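Local atomic coordinates of neurotrypsin (Mus musculus, PDB entry 6H8M), a protein that acts as a secreted serine protease in neuronal plasticity, represented here by its third scavenger receptor cysteine-rich (SRCR) domain. Residues 8-11 and 17-20; 13-18 and 47-52; 77-80 and 84-87. One frame throughout, in Å; residues are numbered along the deposited sequence.

Overall arrangement
From the N terminus, interaction 1 comes first: 8-11 pairs with 17-20 and closes the first hairpin of the five-stranded sheet. The turn of that hairpin, with the first residue of strand 18-23, supplies 13-18 to interaction 2, so the two share G17 and R18. Interaction 2 closes a longer excursion, through the sheet and helix 37-46, by tying the turn to loop 47-52; L8 CG touches L47 CD1 at 3.7 Å. Interaction 3 closes the short loop from 77-80 to 84-87. It follows both in series, touching neither; its centre, on the opposite side of the chain's centre, is about 19 Å from that of interaction 1, and both reach the same sheet.

Interaction 1: 8-11 and 17-20; sequences LVDG and GRVE
The side chain of V9 lies obliquely across the end of R18, its CG1 3.5 Å from R18 NH2, while its other methyl turns to the carboxylate of E20, CG2 to OE2 at 3.5 Å. With CG1 anti to the backbone N (chi1 -174°) and CG2 beside that N, the forked valine meets both partners at once. The guanidinium is gripped at two places in its own plane. NH1 and NH2 both donate to one oxygen of D10, the shorter bond being NH1 to OD2 at 3.0 Å, and they arrive from the same face of a carboxylate turned 56° against the guanidinium. NE and NH2 likewise share E20 OE1, with NE to OE1 at 3.0 Å. R18 runs straight to CD and then bends (chi3 60°), which lays the guanidinium between the two acids. E20 OE2 turns instead to R7. With an alanine in place of R18, D10 would probably lose its mate in this contact and V9 CG1 the guanidinium beside it, while E20 would keep its bridge to R7.

Beneath this network the backbones of V9 and R18 form a hydrogen-bonded pair, R18 N to V9 O at 2.8 Å and V9 N to R18 O at 3.0 Å. L8 and V19 make the neighbouring non-hydrogen-bonded pair, and their side chains run alongside each other, CD2 of L8 4.0 Å from CG2 of V19. L8 and V19 also pack on V103 of strand 102-105. Opposing 8-10 and 18-20 in this way makes the antiparallel beta hairpin that opens the SRCR domain's sheet.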
ATOM      1  N   LEU A   8      -4.638   6.431  -3.673  1.00 34.36           N
ATOM      2  CA  LEU A   8      -3.710   5.996  -4.690  1.00 37.19           C
ATOM      3  C   LEU A   8      -3.268   7.198  -5.561  1.00 41.22           C
ATOM      4  O   LEU A   8      -4.125   8.073  -5.859  1.00 41.53           O
ATOM      5  CB  LEU A   8      -4.356   4.962  -5.627  1.00 37.58           C
ATOM      6  CG  LEU A   8      -4.886   3.730  -4.893  1.00 39.67           C
ATOM      7  CD1 LEU A   8      -5.407   2.745  -5.933  1.00 39.76           C
ATOM      8  CD2 LEU A   8      -3.842   3.095  -3.953  1.00 40.60           C
ATOM      9  N   VAL A   9      -1.960   7.317  -5.791  1.00 38.53           N
ATOM     10  CA  VAL A   9      -1.394   8.473  -6.487  1.00 38.40           C
ATOM     11  C   VAL A   9      -0.532   8.011  -7.661  1.00 38.93           C
ATOM     12  O   VAL A   9       0.118   6.976  -7.626  1.00 40.05           O
ATOM     13  CB  VAL A   9      -0.524   9.274  -5.480  1.00 44.68           C
ATOM     14  CG1 VAL A   9      -0.010  10.592  -6.099  1.00 53.65           C
ATOM     15  CG2 VAL A   9      -1.326   9.585  -4.218  1.00 49.23           C
ATOM     16  N   ASP A  10      -0.550   8.799  -8.758  1.00 41.83           N
ATOM     17  CA  ASP A  10       0.391   8.644  -9.871  1.00 46.17           C
ATOM     18  C   ASP A  10       0.114   7.413 -10.754  1.00 46.21           C
ATOM     19  O   ASP A  10       0.989   7.067 -11.559  1.00 44.80           O
ATOM     20  CB  ASP A  10       1.849   8.629  -9.418  1.00 42.17           C
ATOM     21  CG  ASP A  10       2.392   9.970  -9.012  1.00 54.25           C
ATOM     22  OD1 ASP A  10       1.859  10.978  -9.470  1.00 53.66           O
ATOM     23  OD2 ASP A  10       3.355  10.002  -8.279  1.00 51.14           O
ATOM     24  N   GLY A  11      -1.067   6.840 -10.652  1.00 42.88           N
ATOM     25  CA  GLY A  11      -1.559   5.792 -11.540  1.00 42.62           C
ATOM     26  C   GLY A  11      -2.104   6.375 -12.827  1.00 49.49           C
ATOM     27  O   GLY A  11      -2.334   7.529 -12.918  1.00 46.41           O
ATOM     28  N   GLY A  17      -2.148   2.906  -8.358  1.00 35.62           N
ATOM     29  CA  GLY A  17      -1.133   3.906  -8.081  1.00 33.69           C
ATOM     30  C   GLY A  17      -0.323   3.563  -6.831  1.00 33.38           C
ATOM     31  O   GLY A  17      -0.530   2.472  -6.224  1.00 34.18           O
ATOM     32  N   ARG A  18       0.544   4.497  -6.425  1.00 32.75           N
ATOM     33  CA  ARG A  18       1.339   4.343  -5.179  1.00 33.92           C
ATOM     34  C   ARG A  18       0.391   4.563  -3.992  1.00 33.93           C
ATOM     35  O   ARG A  18      -0.367   5.552  -4.019  1.00 35.34           O
ATOM     36  CB  ARG A  18       2.484   5.359  -5.157  1.00 35.40           C
ATOM     37  CG  ARG A  18       3.353   5.293  -3.910  1.00 35.47           C
ATOM     38  CD  ARG A  18       4.447   6.343  -3.911  1.00 37.72           C
ATOM     39  NE  ARG A  18       3.915   7.698  -3.962  1.00 37.80           N
ATOM     40  CZ  ARG A  18       3.661   8.366  -5.081  1.00 40.67           C
ATOM     41  NH1 ARG A  18       3.891   7.804  -6.255  1.00 39.23           N
ATOM     42  NH2 ARG A  18       3.178   9.593  -5.023  1.00 42.37           N
ATOM     43  N   VAL A  19       0.462   3.690  -2.984  1.00 33.65           N
ATOM     44  CA  VAL A  19      -0.401   3.772  -1.777  1.00 33.98           C
ATOM     45  C   VAL A  19       0.101   4.858  -0.854  1.00 36.82           C
ATOM     46  O   VAL A  19       1.291   4.883  -0.541  1.00 37.19           O
ATOM     47  CB  VAL A  19      -0.427   2.433  -1.021  1.00 38.17           C
ATOM     48  CG1 VAL A  19      -1.419   2.622   0.140  1.00 40.71           C
ATOM     49  CG2 VAL A  19      -0.875   1.306  -1.946  1.00 41.53           C
ATOM     50  N   GLU A  20      -0.773   5.830  -0.509  1.00 35.92           N
ATOM     51  CA  GLU A  20      -0.444   6.802   0.501  1.00 38.06           C
ATOM     52  C   GLU A  20      -1.459   6.671   1.637  1.00 38.95           C
ATOM     53  O   GLU A  20      -2.668   6.434   1.414  1.00 39.67           O
ATOM     54  CB  GLU A  20      -0.341   8.215  -0.086  1.00 39.84           C
ATOM     55  CG  GLU A  20       0.825   8.270  -1.098  1.00 41.08           C
ATOM     56  CD  GLU A  20       1.327   9.586  -1.598  1.00 48.94           C
ATOM     57  OE1 GLU A  20       2.463   9.601  -2.145  1.00 46.10           O
ATOM     58  OE2 GLU A  20       0.573  10.541  -1.426  1.00 49.37           O
TER

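Interaction 2: 13-18 and 47-52; sequences NKKEGR and LGYKGP
Y49 has the most surface buried here, and K15 covers one face of its ring. K15 CG stands over that face, 4.0 Å from the ring centroid and 29° off the normal, a CH-pi contact. It sits nearest the hydroxyl end, 3.6 Å from Y49 CZ, and the methylenes beyond it follow the rim: K15 CE is 3.8 Å from Y49 CE1. The lysine chain is extended beyond CG, which carries NZ past the ring to a salt bridge with D106.

K14 comes to the same tyrosine at its edge. Its chain bends at the last torsion (chi4 46°), bringing NZ near the ring plane and 3.5 Å from Y49 OH, a proximity too loose to count as a bond. Both lysines belong to the type I turn N13-E16, in which N13 OD1 accepts from K15 N at 3.0 Å, on a lone pair, as an Asx turn. Y49 directly follows G48, where a Schellman motif ends helix 37-46.

The chemistry is therefore that of aliphatic lysine carbon laid on an aromatic face at the surface, with the K15 ammonium paired to a carboxylate beyond the ring.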
ATOM      1  N   ASN A  13      -5.085   5.653 -13.896  1.00 45.34           N
ATOM      2  CA  ASN A  13      -6.496   5.839 -13.575  1.00 50.84           C
ATOM      3  C   ASN A  13      -6.653   5.707 -12.049  1.00 49.15           C
ATOM      4  O   ASN A  13      -5.690   5.401 -11.341  1.00 45.15           O
ATOM      5  CB  ASN A  13      -7.398   4.844 -14.323  1.00 53.90           C
ATOM      6  CG  ASN A  13      -6.918   3.429 -14.054  1.00 60.42           C
ATOM      7  OD1 ASN A  13      -7.074   2.900 -12.969  1.00 53.61           O
ATOM      8  ND2 ASN A  13      -6.326   2.792 -15.045  1.00 61.75           N
ATOM      9  N   LYS A  14      -7.874   5.887 -11.539  1.00 46.33           N
ATOM     10  CA  LYS A  14      -8.065   6.034 -10.090  1.00 51.21           C
ATOM     11  C   LYS A  14      -7.998   4.665  -9.416  1.00 51.03           C
ATOM     12  O   LYS A  14      -7.899   4.628  -8.214  1.00 48.29           O
ATOM     13  CB  LYS A  14      -9.396   6.719  -9.777  1.00 60.75           C
ATOM     14  CG  LYS A  14     -10.623   5.977 -10.258  1.00 72.36           C
ATOM     15  CD  LYS A  14     -11.938   6.758 -10.013  1.00 82.64           C
ATOM     16  CE  LYS A  14     -13.130   6.085 -10.659  1.00 90.73           C
ATOM     17  NZ  LYS A  14     -13.121   4.624 -10.388  1.00 93.14           N
ATOM     18  N   LYS A  15      -7.964   3.567 -10.180  1.00 46.10           N
ATOM     19  CA  LYS A  15      -7.929   2.230  -9.623  1.00 46.52           C
ATOM     20  C   LYS A  15      -6.516   1.694  -9.433  1.00 42.03           C
ATOM     21  O   LYS A  15      -6.398   0.579  -8.978  1.00 44.14           O
ATOM     22  CB  LYS A  15      -8.710   1.258 -10.522  1.00 50.86           C
ATOM     23  CG  LYS A  15     -10.205   1.384 -10.380  1.00 60.03           C
ATOM     24  CD  LYS A  15     -10.939   0.253 -11.084  1.00 65.34           C
ATOM     25  CE  LYS A  15     -12.381   0.617 -11.402  1.00 68.06           C
ATOM     26  NZ  LYS A  15     -13.176  -0.597 -11.687  1.00 72.66           N
ATOM     27  N   GLU A  16      -5.454   2.493  -9.658  1.00 42.16           N
ATOM     28  CA  GLU A  16      -4.119   2.020  -9.441  1.00 36.35           C
ATOM     29  C   GLU A  16      -3.232   3.208  -9.050  1.00 37.21           C
ATOM     30  O   GLU A  16      -3.582   4.349  -9.199  1.00 38.84           O
ATOM     31  CB  GLU A  16      -3.555   1.408 -10.713  1.00 39.62           C
ATOM     32  CG  GLU A  16      -3.326   2.433 -11.818  1.00 41.61           C
ATOM     33  CD  GLU A  16      -2.715   1.907 -13.109  1.00 48.43           C
ATOM     34  OE1 GLU A  16      -2.894   0.724 -13.396  1.00 51.36           O
ATOM     35  OE2 GLU A  16      -2.078   2.706 -13.815  1.00 48.77           O
ATOM     36  N   GLY A  17      -2.148   2.906  -8.358  1.00 35.62           N
ATOM     37  CA  GLY A  17      -1.133   3.906  -8.081  1.00 33.69           C
ATOM     38  C   GLY A  17      -0.323   3.563  -6.831  1.00 33.38           C
ATOM     39  O   GLY A  17      -0.530   2.472  -6.224  1.00 34.18           O
ATOM     40  N   ARG A  18       0.544   4.497  -6.425  1.00 32.75           N
ATOM     41  CA  ARG A  18       1.339   4.343  -5.179  1.00 33.92           C
ATOM     42  C   ARG A  18       0.391   4.563  -3.992  1.00 33.93           C
ATOM     43  O   ARG A  18      -0.367   5.552  -4.019  1.00 35.34           O
ATOM     44  CB  ARG A  18       2.484   5.359  -5.157  1.00 35.40           C
ATOM     45  CG  ARG A  18       3.353   5.293  -3.910  1.00 35.47           C
ATOM     46  CD  ARG A  18       4.447   6.343  -3.911  1.00 37.72           C
ATOM     47  NE  ARG A  18       3.915   7.698  -3.962  1.00 37.80           N
ATOM     48  CZ  ARG A  18       3.661   8.366  -5.081  1.00 40.67           C
ATOM     49  NH1 ARG A  18       3.891   7.804  -6.255  1.00 39.23           N
ATOM     50  NH2 ARG A  18       3.178   9.593  -5.023  1.00 42.37           N
ATOM     51  N   LEU A  47     -10.813   0.565  -0.427  1.00 42.84           N
ATOM     52  CA  LEU A  47     -11.191   1.582  -1.389  1.00 41.75           C
ATOM     53  C   LEU A  47     -12.524   1.287  -2.090  1.00 47.29           C
ATOM     54  O   LEU A  47     -13.011   2.137  -2.827  1.00 42.26           O
ATOM     55  CB  LEU A  47     -10.063   1.676  -2.418  1.00 41.64           C
ATOM     56  CG  LEU A  47      -8.780   2.362  -1.960  1.00 42.86           C
ATOM     57  CD1 LEU A  47      -7.697   2.210  -3.029  1.00 44.24           C
ATOM     58  CD2 LEU A  47      -9.027   3.820  -1.651  1.00 45.06           C
ATOM     59  N   GLY A  48     -13.085   0.114  -1.856  1.00 50.54           N
ATOM     60  CA  GLY A  48     -14.412  -0.213  -2.361  1.00 52.06           C
ATOM     61  C   GLY A  48     -14.404  -1.013  -3.634  1.00 56.68           C
ATOM     62  O   GLY A  48     -15.471  -1.253  -4.160  1.00 56.20           O
ATOM     63  N   TYR A  49     -13.247  -1.559  -4.057  1.00 48.14           N
ATOM     64  CA  TYR A  49     -13.147  -2.404  -5.213  1.00 56.11           C
ATOM     65  C   TYR A  49     -13.302  -3.868  -4.750  1.00 62.14           C
ATOM     66  O   TYR A  49     -12.941  -4.215  -3.649  1.00 71.28           O
ATOM     67  CB  TYR A  49     -11.842  -2.174  -5.969  1.00 53.60           C
ATOM     68  CG  TYR A  49     -11.703  -0.756  -6.431  1.00 52.30           C
ATOM     69  CD1 TYR A  49     -12.632  -0.237  -7.314  1.00 62.09           C
ATOM     70  CD2 TYR A  49     -10.816   0.115  -5.840  1.00 48.43           C
ATOM     71  CE1 TYR A  49     -12.619   1.101  -7.669  1.00 63.35           C
ATOM     72  CE2 TYR A  49     -10.748   1.444  -6.222  1.00 51.26           C
ATOM     73  CZ  TYR A  49     -11.673   1.942  -7.110  1.00 58.80           C
ATOM     74  OH  TYR A  49     -11.598   3.240  -7.501  1.00 65.79           O
ATOM     75  N   LYS A  50     -13.863  -4.697  -5.621  1.00 61.86           N
ATOM     76  CA  LYS A  50     -14.286  -6.049  -5.284  1.00 71.82           C
ATOM     77  C   LYS A  50     -13.502  -7.106  -6.066  1.00 69.73           C
ATOM     78  O   LYS A  50     -13.569  -8.305  -5.709  1.00 68.87           O
ATOM     79  CB  LYS A  50     -15.769  -6.220  -5.622  1.00 77.71           C
ATOM     80  CG  LYS A  50     -16.654  -5.121  -5.074  1.00 82.14           C
ATOM     81  CD  LYS A  50     -16.721  -5.108  -3.547  1.00 85.92           C
ATOM     82  CE  LYS A  50     -17.552  -3.961  -3.019  1.00 88.99           C
ATOM     83  NZ  LYS A  50     -18.375  -4.348  -1.853  1.00 97.12           N
ATOM     84  N   GLY A  51     -12.878  -6.713  -7.173  1.00 60.19           N
ATOM     85  CA  GLY A  51     -12.236  -7.668  -8.096  1.00 58.90           C
ATOM     86  C   GLY A  51     -10.824  -8.074  -7.666  1.00 56.94           C
ATOM     87  O   GLY A  51     -10.377  -7.742  -6.562  1.00 56.89           O
ATOM     88  N   PRO A  52     -10.095  -8.791  -8.549  1.00 59.08           N
ATOM     89  CA  PRO A  52      -8.737  -9.246  -8.266  1.00 57.65           C
ATOM     90  C   PRO A  52      -7.845  -7.997  -8.101  1.00 53.05           C
ATOM     91  O   PRO A  52      -8.140  -6.981  -8.725  1.00 52.40           O
ATOM     92  CB  PRO A  52      -8.315 -10.076  -9.496  1.00 61.34           C
ATOM     93  CG  PRO A  52      -9.534 -10.181 -10.371  1.00 64.96           C
ATOM     94  CD  PRO A  52     -10.508  -9.118  -9.924  1.00 62.24           C
TER

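Interaction 3: 77-80 and 84-87; sequences GNEK and DCVK
The loop leading to the short, weakly bonded strand 86-87, outermost on its side of the five-stranded sheet, is closed where E79 folds against the sulfur of C85. The carboxylate carbon makes the nearest approach, E79 CD to C85 SG at 3.7 Å, and both carboxylate oxygens also lie near the sulfur, OE2 at 3.9 Å from SG. This is packing of a carboxylate beside a half-cystine, since the geometry gives no hydrogen bond between the two segments. E79 is bent at its second torsion (chi2 87°), which curls the carboxylate back along its own loop.

That curl serves the backbone at the start of 77-80. OE1 uses its syn lone pair, the one on the side of the other oxygen, to accept from G77 N at 2.9 Å, with an angle of 145° at the hydrogen; OE2 accepts from T76 N. One carboxylate thus takes two successive amide hydrogens, an arrangement that should fix its rotation.

C85 is joined to C75 by a disulfide, one of the cross-links that give the scavenger receptor cysteine-rich fold its name. The bond ties the residue just after strand 68-74 to the one just before strand 86-87, two strands that are antiparallel neighbours in the sheet, and V86 pairs through its backbone with K74. E79 and C85 both touch V42 of helix 37-46, whose R45 donates through NH1 to the carbonyl oxygens of G77 and E79.

At the outer end of the contact E79 CB and CG both lie near D84 CB, CG at 4.0 Å, and E79 CG also lies 3.9 Å from the carbonyl oxygen of D84. D84 OD2 comes within 4.2 Å of K80 N, too far for a bond.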
ATOM      1  N   GLY A  77      -4.849 -11.067   3.695  1.00 62.63           N
ATOM      2  CA  GLY A  77      -5.501 -10.861   2.410  1.00 57.36           C
ATOM      3  C   GLY A  77      -7.002 -10.730   2.513  1.00 59.36           C
ATOM      4  O   GLY A  77      -7.657 -10.244   1.569  1.00 60.60           O
ATOM      5  N   ASN A  78      -7.551 -11.072   3.682  1.00 61.46           N
ATOM      6  CA  ASN A  78      -8.974 -11.104   3.913  1.00 66.75           C
ATOM      7  C   ASN A  78      -9.491  -9.843   4.617  1.00 68.35           C
ATOM      8  O   ASN A  78     -10.686  -9.689   4.718  1.00 73.50           O
ATOM      9  CB  ASN A  78      -9.352 -12.358   4.720  1.00 72.89           C
ATOM     10  CG  ASN A  78      -9.006 -13.610   3.951  1.00 74.81           C
ATOM     11  OD1 ASN A  78      -9.168 -13.624   2.738  1.00 83.01           O
ATOM     12  ND2 ASN A  78      -8.478 -14.632   4.612  1.00 78.48           N
ATOM     13  N   GLU A  79      -8.599  -8.974   5.105  1.00 65.57           N
ATOM     14  CA  GLU A  79      -8.999  -7.822   5.946  1.00 63.50           C
ATOM     15  C   GLU A  79      -9.827  -6.855   5.105  1.00 64.83           C
ATOM     16  O   GLU A  79      -9.603  -6.723   3.871  1.00 60.11           O
ATOM     17  CB  GLU A  79      -7.768  -7.101   6.505  1.00 63.87           C
ATOM     18  CG  GLU A  79      -6.910  -7.936   7.435  1.00 64.11           C
ATOM     19  CD  GLU A  79      -5.817  -8.832   6.885  1.00 65.86           C
ATOM     20  OE1 GLU A  79      -5.776  -9.105   5.675  1.00 60.54           O
ATOM     21  OE2 GLU A  79      -4.983  -9.256   7.684  1.00 68.17           O
ATOM     22  N   LYS A  80     -10.763  -6.155   5.766  1.00 65.20           N
ATOM     23  CA  LYS A  80     -11.609  -5.167   5.110  1.00 69.95           C
ATOM     24  C   LYS A  80     -10.882  -3.823   5.086  1.00 64.51           C
ATOM     25  O   LYS A  80     -11.339  -2.908   4.449  1.00 67.02           O
ATOM     26  CB  LYS A  80     -12.977  -5.051   5.800  1.00 79.17           C
ATOM     27  CG  LYS A  80     -13.973  -6.155   5.431  1.00 87.96           C
ATOM     28  CD  LYS A  80     -15.278  -6.081   6.214  1.00 96.67           C
ATOM     29  CE  LYS A  80     -16.068  -7.373   6.183  1.00 97.91           C
ATOM     30  NZ  LYS A  80     -17.369  -7.220   6.877  1.00105.56           N
ATOM     31  N   ASP A  84      -6.665  -3.193  10.049  1.00 69.36           N
ATOM     32  CA  ASP A  84      -6.871  -4.541  10.657  1.00 68.91           C
ATOM     33  C   ASP A  84      -5.678  -5.440  10.352  1.00 70.24           C
ATOM     34  O   ASP A  84      -5.572  -6.528  10.858  1.00 67.92           O
ATOM     35  CB  ASP A  84      -8.155  -5.205  10.147  1.00 71.47           C
ATOM     36  CG  ASP A  84      -9.406  -4.400  10.417  1.00 75.41           C
ATOM     37  OD1 ASP A  84      -9.386  -3.655  11.381  1.00 77.46           O
ATOM     38  OD2 ASP A  84     -10.360  -4.470   9.614  1.00 83.89           O
ATOM     39  N   CYS A  85      -4.796  -5.043   9.429  1.00 68.31           N
ATOM     40  CA  CYS A  85      -3.560  -5.833   9.238  1.00 68.98           C
ATOM     41  C   CYS A  85      -2.723  -5.642  10.497  1.00 72.54           C
ATOM     42  O   CYS A  85      -3.069  -4.819  11.288  1.00 76.86           O
ATOM     43  CB  CYS A  85      -2.805  -5.400   7.991  1.00 66.48           C
ATOM     44  SG  CYS A  85      -3.782  -5.741   6.510  1.00 62.86           S
ATOM     45  N   VAL A  86      -1.642  -6.401  10.654  1.00 75.73           N
ATOM     46  CA  VAL A  86      -0.817  -6.344  11.882  1.00 85.41           C
ATOM     47  C   VAL A  86       0.570  -5.836  11.496  1.00 87.24           C
ATOM     48  O   VAL A  86       1.079  -6.188  10.445  1.00 84.41           O
ATOM     49  CB  VAL A  86      -0.785  -7.688  12.646  1.00 86.64           C
ATOM     50  CG1 VAL A  86      -2.174  -8.052  13.151  1.00 88.09           C
ATOM     51  CG2 VAL A  86      -0.210  -8.844  11.839  1.00 87.75           C
ATOM     52  N   LYS A  87       1.144  -4.953  12.322  1.00 92.20           N
ATOM     53  CA  LYS A  87       2.510  -4.443  12.119  1.00102.08           C
ATOM     54  C   LYS A  87       3.490  -5.517  12.591  1.00106.12           C
ATOM     55  O   LYS A  87       3.107  -6.411  13.342  1.00110.33           O
ATOM     56  CB  LYS A  87       2.663  -3.089  12.819  1.00111.92           C
ATOM     57  CG  LYS A  87       1.714  -2.018  12.280  1.00120.25           C
ATOM     58  CD  LYS A  87       0.987  -1.183  13.340  1.00130.15           C
ATOM     59  CE  LYS A  87      -0.071  -0.270  12.741  1.00130.92           C
ATOM     60  NZ  LYS A  87      -0.525   0.767  13.703  1.00136.18           N
TER